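Local coordinates for protein Wss1p (Saccharomyces cerevisiae FostersO, PDB 5XBN) that cleaves DNA-binding proteins as a DNA-dependent metalloendopeptidase, taking part in the repair of toxic DNA-protein cross-links such as trapped topoisomerase 1, at residues Val34-Lys38 with Pro39-Asp43; Gly138-Trp141 with Val142-Arg146. All coordinates share one frame; numbering follows the deposited sequence.

Interaction 1 of 2, residues Val34-Lys38 with Pro39-Asp43; sequences VLQSK and PNKED
Lys41, in the first turn of its helix, reaches back across the preceding loop to Gln36, and its ammonium nitrogen NZ gives a hydrogen bond of 2.7 Å to Gln36 OE1. The way there is set by one torsion: CG lies between the backbone N and the carbonyl carbon (chi1 73°), and from that point the chain is fully extended. Its methylenes thus run over the peptide of Gln36, where CD comes to 3.1 Å from Gln36 O, and the two side chains meet at about a right angle. Gln36 instead bends at chi2 (-57°), which brings NE2 back to Val34 O. The ammonium group approaches OE1 tilted 31° from the carbonyl plane. The other end of the same amide is tied down as well: NE2 bonds to Val34 O at 3.2 Å, the donor standing well above that carbonyl's plane. With an acceptor for NE2 and a donor for OE1, the amide is probably kept from flipping, since a flip would set NE2 against the ammonium group. With an alanine at Lys41, Gln36 OE1 would probably lose this donor and the loop its side-chain bond to the helix start. Leu35 to Lys38 form a type I beta turn, and Val34 CG2 rests 3.7 Å from Lys41 O. Lys38 and Pro39 lie side by side, while the ammonium group of Lys38 leads away to a salt bridge with Glu100. The contact is therefore a surface clasp between a turn and a helix start, a charged donor meeting a neutral amide, which it probably polarises.

Interaction 2 of 2, residues Gly138-Trp141 with Val142-Arg146; sequences GRQW and VIEQR
Gln140 NE2 is gripped from two directions, giving one hydrogen bond to Glu144 OE2 one helical turn on and another to Lys54 O. The bond to Glu144 is 2.9 Å long and nearly straight (169°); the carboxylate oxygen lies in the plane of the Gln140 amide and receives the proton on its anti lone pair. The two flat groups are turned 72° against each other. Gln140 gets there by bending: CG stands opposite the backbone N (chi1 177°) and the chain then folds at chi2, whereas Glu144 stays extended beyond CG. This i to i+4 pair runs alongside ordinary alpha-helical backbone bonds, such as Ile143 N to Arg139 O at 2.9 Å. On the neighbouring flank Ile143 CG1 lies over one face of the Arg139 guanidinium, 3.8 Å from NE and displaced from the middle of the group, while Val142 CG1 sits 3.7 Å from Arg139 NH1. The aliphatic carbons pack against the guanidinium, whose NH2 forms a salt bridge with Glu61. Farther round, the Trp141 indole slants across the end of Gln145, with NE1 3.5 Å from Gln145 CD; this is packing at the surface. The stretch forms the last turns of helix 127-145. Its inner flank, made of Arg139, Gln140 and Ile143, packs on Tyr57 and Leu58 of helix 56-62, while the bond to Lys54 O joins it to the end of helix 41-54.

In the fold
From the N terminus, strand 29-33 at the edge of the mixed sheet leads into interaction 1, which closes the short loop at the start of helix 41-54. The chain then runs along helix 41-54 and helix 56-62, through the remaining strands and helix 106-118, which carries the HExxH motif with two of the zinc-binding histidines, before interaction 2 forms within the end of helix 127-145. The two are in series, neither nested nor crossing, on opposite sides of the chain's centre with their own centres about 29 Å apart. Helix 41-54 connects them: interaction 1 sits at its start, and its last residue, Lys54, meets interaction 2.

Interaction 1 of 2, residues Val34-Lys38 with Pro39-Asp43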
loop_
_atom_site.group_PDB
_atom_site.type_symbol
_atom_site.label_atom_id
_atom_site.label_comp_id
_atom_site.label_asym_id
_atom_site.label_seq_id
_atom_site.Cartn_x
_atom_site.Cartn_y
_atom_site.Cartn_z
ATOM N N VAL A 34 10.396 -6.520 1.630
ATOM C CA VAL A 34 9.761 -6.856 2.901
ATOM C C VAL A 34 10.829 -7.116 3.958
ATOM O O VAL A 34 12.008 -7.230 3.633
ATOM C CB VAL A 34 8.823 -8.079 2.785
ATOM C CG1 VAL A 34 7.697 -7.790 1.792
ATOM C CG2 VAL A 34 9.587 -9.328 2.393
ATOM N N LEU A 35 10.401 -7.195 5.212
ATOM C CA LEU A 35 11.308 -7.429 6.332
ATOM C C LEU A 35 11.820 -8.860 6.308
ATOM O O LEU A 35 11.059 -9.801 6.492
ATOM C CB LEU A 35 10.608 -7.130 7.658
ATOM C CG LEU A 35 10.253 -5.653 7.862
ATOM C CD1 LEU A 35 9.313 -5.497 9.046
ATOM C CD2 LEU A 35 11.505 -4.819 8.069
ATOM N N GLN A 36 13.117 -9.004 6.073
ATOM C CA GLN A 36 13.717 -10.307 5.804
ATOM C C GLN A 36 13.848 -11.199 7.037
ATOM O O GLN A 36 14.012 -12.416 6.916
ATOM C CB GLN A 36 15.088 -10.107 5.170
ATOM C CG GLN A 36 15.048 -9.564 3.771
ATOM C CD GLN A 36 14.237 -10.441 2.871
ATOM O OE1 GLN A 36 14.562 -11.615 2.679
ATOM N NE2 GLN A 36 13.164 -9.895 2.319
ATOM N N SER A 37 13.778 -10.612 8.222
ATOM C CA SER A 37 14.002 -11.395 9.434
ATOM C C SER A 37 12.692 -11.850 10.081
ATOM O O SER A 37 12.705 -12.550 11.090
ATOM C CB SER A 37 14.844 -10.590 10.428
ATOM O OG SER A 37 14.258 -9.326 10.685
ATOM N N LYS A 38 11.565 -11.461 9.492
ATOM C CA LYS A 38 10.253 -11.826 10.016
ATOM C C LYS A 38 9.808 -13.196 9.509
ATOM O O LYS A 38 10.198 -13.617 8.419
ATOM C CB LYS A 38 9.208 -10.765 9.638
ATOM C CG LYS A 38 9.449 -9.395 10.234
ATOM C CD LYS A 38 9.374 -9.411 11.746
ATOM C CE LYS A 38 9.792 -8.066 12.320
ATOM N NZ LYS A 38 9.799 -8.089 13.803
ATOM N N PRO A 39 8.967 -13.888 10.295
ATOM C CA PRO A 39 8.467 -15.206 9.890
ATOM C C PRO A 39 7.602 -15.131 8.647
ATOM O O PRO A 39 6.846 -14.166 8.493
ATOM C CB PRO A 39 7.642 -15.656 11.096
ATOM C CG PRO A 39 7.285 -14.400 11.806
ATOM C CD PRO A 39 8.446 -13.485 11.611
ATOM N N ASN A 40 7.721 -16.136 7.784
ATOM C CA ASN A 40 6.922 -16.233 6.564
ATOM C C ASN A 40 7.117 -15.033 5.648
ATOM O O ASN A 40 6.146 -14.503 5.113
ATOM C CB ASN A 40 5.433 -16.386 6.900
ATOM C CG ASN A 40 5.150 -17.598 7.767
ATOM O OD1 ASN A 40 4.738 -17.470 8.917
ATOM N ND2 ASN A 40 5.369 -18.783 7.213
ATOM N N LYS A 41 8.368 -14.619 5.469
ATOM C CA LYS A 41 8.682 -13.457 4.634
ATOM C C LYS A 41 8.361 -13.710 3.168
ATOM O O LYS A 41 8.155 -12.770 2.396
ATOM C CB LYS A 41 10.151 -13.065 4.779
ATOM C CG LYS A 41 11.124 -14.008 4.101
ATOM C CD LYS A 41 12.557 -13.596 4.384
ATOM C CE LYS A 41 13.550 -14.430 3.596
ATOM N NZ LYS A 41 14.949 -13.985 3.876
ATOM N N GLU A 42 8.332 -14.980 2.776
ATOM C CA GLU A 42 7.936 -15.335 1.422
ATOM C C GLU A 42 6.475 -14.957 1.212
ATOM O O GLU A 42 6.120 -14.388 0.184
ATOM C CB GLU A 42 8.144 -16.832 1.158
ATOM C CG GLU A 42 9.587 -17.312 1.299
ATOM C CD GLU A 42 10.018 -17.567 2.744
ATOM O OE1 GLU A 42 9.156 -17.581 3.652
ATOM O OE2 GLU A 42 11.234 -17.759 2.972
ATOM N N ASP A 43 5.639 -15.282 2.197
ATOM C CA ASP A 43 4.233 -14.888 2.192
ATOM C C ASP A 43 4.102 -13.380 2.145
ATOM O O ASP A 43 3.267 -12.848 1.411
ATOM C CB ASP A 43 3.499 -15.414 3.426
ATOM C CG ASP A 43 3.174 -16.887 3.328
ATOM O OD1 ASP A 43 3.370 -17.455 2.240
ATOM O OD2 ASP A 43 2.708 -17.466 4.337
#

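Interaction 2 of 2, residues Gly138-Trp141 with Val142-Arg146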
loop_
_atom_site.group_PDB
_atom_site.type_symbol
_atom_site.label_atom_id
_atom_site.label_comp_id
_atom_site.label_asym_id
_atom_site.label_seq_id
_atom_site.Cartn_x
_atom_site.Cartn_y
_atom_site.Cartn_z
ATOM N N GLY A 138 -13.332 4.322 -3.504
ATOM C CA GLY A 138 -14.475 3.986 -4.338
ATOM C C GLY A 138 -14.067 3.395 -5.673
ATOM O O GLY A 138 -14.596 2.365 -6.119
ATOM N N ARG A 139 -13.100 4.039 -6.310
ATOM C CA ARG A 139 -12.673 3.636 -7.634
ATOM C C ARG A 139 -11.927 2.306 -7.590
ATOM O O ARG A 139 -12.106 1.471 -8.476
ATOM C CB ARG A 139 -11.797 4.722 -8.243
ATOM C CG ARG A 139 -11.241 4.389 -9.589
ATOM C CD ARG A 139 -12.327 4.063 -10.581
ATOM N NE ARG A 139 -11.739 3.846 -11.891
ATOM C CZ ARG A 139 -12.335 3.201 -12.879
ATOM N NH1 ARG A 139 -13.559 2.711 -12.710
ATOM N NH2 ARG A 139 -11.702 3.040 -14.032
ATOM N N GLN A 140 -11.116 2.102 -6.555
ATOM C CA GLN A 140 -10.333 0.869 -6.458
ATOM C C GLN A 140 -11.260 -0.344 -6.400
ATOM O O GLN A 140 -10.971 -1.388 -6.993
ATOM C CB GLN A 140 -9.408 0.888 -5.241
ATOM C CG GLN A 140 -8.627 -0.417 -5.050
ATOM C CD GLN A 140 -7.666 -0.719 -6.199
ATOM O OE1 GLN A 140 -7.278 0.171 -6.965
ATOM N NE2 GLN A 140 -7.277 -1.986 -6.320
ATOM N N TRP A 141 -12.380 -0.212 -5.695
ATOM C CA TRP A 141 -13.328 -1.326 -5.626
ATOM C C TRP A 141 -13.840 -1.700 -7.003
ATOM O O TRP A 141 -13.898 -2.882 -7.346
ATOM C CB TRP A 141 -14.526 -0.995 -4.732
ATOM C CG TRP A 141 -15.635 -2.030 -4.865
ATOM C CD1 TRP A 141 -16.716 -1.980 -5.702
ATOM C CD2 TRP A 141 -15.738 -3.263 -4.153
ATOM N NE1 TRP A 141 -17.491 -3.107 -5.546
ATOM C CE2 TRP A 141 -16.916 -3.907 -4.598
ATOM C CE3 TRP A 141 -14.961 -3.877 -3.172
ATOM C CZ2 TRP A 141 -17.324 -5.142 -4.100
ATOM C CZ3 TRP A 141 -15.371 -5.111 -2.674
ATOM C CH2 TRP A 141 -16.546 -5.725 -3.139
ATOM N N VAL A 142 -14.236 -0.694 -7.782
ATOM C CA VAL A 142 -14.789 -0.930 -9.111
ATOM C C VAL A 142 -13.743 -1.554 -10.013
ATOM O O VAL A 142 -14.042 -2.448 -10.799
ATOM C CB VAL A 142 -15.305 0.377 -9.769
ATOM C CG1 VAL A 142 -15.739 0.128 -11.211
ATOM C CG2 VAL A 142 -16.446 0.976 -8.952
ATOM N N ILE A 143 -12.513 -1.056 -9.916
ATOM C CA ILE A 143 -11.413 -1.637 -10.681
ATOM C C ILE A 143 -11.241 -3.130 -10.396
ATOM O O ILE A 143 -11.053 -3.928 -11.310
ATOM C CB ILE A 143 -10.089 -0.904 -10.378
ATOM C CG1 ILE A 143 -10.120 0.493 -11.003
ATOM C CG2 ILE A 143 -8.908 -1.706 -10.891
ATOM C CD1 ILE A 143 -8.970 1.431 -10.546
ATOM N N GLU A 144 -11.308 -3.497 -9.126
ATOM C CA GLU A 144 -11.126 -4.895 -8.733
ATOM C C GLU A 144 -12.308 -5.732 -9.190
ATOM O O GLU A 144 -12.137 -6.838 -9.703
ATOM C CB GLU A 144 -10.937 -5.020 -7.226
ATOM C CG GLU A 144 -9.616 -4.421 -6.728
ATOM C CD GLU A 144 -9.413 -4.625 -5.231
ATOM O OE1 GLU A 144 -10.108 -5.493 -4.653
ATOM O OE2 GLU A 144 -8.572 -3.916 -4.625
ATOM N N GLN A 145 -13.509 -5.194 -9.014
ATOM C CA GLN A 145 -14.730 -5.911 -9.393
ATOM C C GLN A 145 -14.711 -6.280 -10.870
ATOM O O GLN A 145 -15.161 -7.362 -11.263
ATOM C CB GLN A 145 -15.950 -5.051 -9.081
ATOM C CG GLN A 145 -17.139 -5.795 -8.529
ATOM C CD GLN A 145 -18.351 -4.897 -8.422
ATOM O OE1 GLN A 145 -18.453 -3.886 -9.127
ATOM N NE2 GLN A 145 -19.270 -5.246 -7.536
ATOM N N ARG A 146 -14.188 -5.370 -11.684
ATOM C CA ARG A 146 -14.135 -5.569 -13.128
ATOM C C ARG A 146 -12.823 -6.193 -13.583
ATOM O O ARG A 146 -12.617 -6.422 -14.775
ATOM C CB ARG A 146 -14.367 -4.240 -13.842
ATOM C CG ARG A 146 -15.657 -3.568 -13.403
ATOM C CD ARG A 146 -16.102 -2.506 -14.382
ATOM N NE ARG A 146 -17.237 -1.760 -13.855
ATOM C CZ ARG A 146 -17.948 -0.891 -14.563
ATOM N NH1 ARG A 146 -17.642 -0.668 -15.836
ATOM N NH2 ARG A 146 -18.961 -0.248 -13.999
#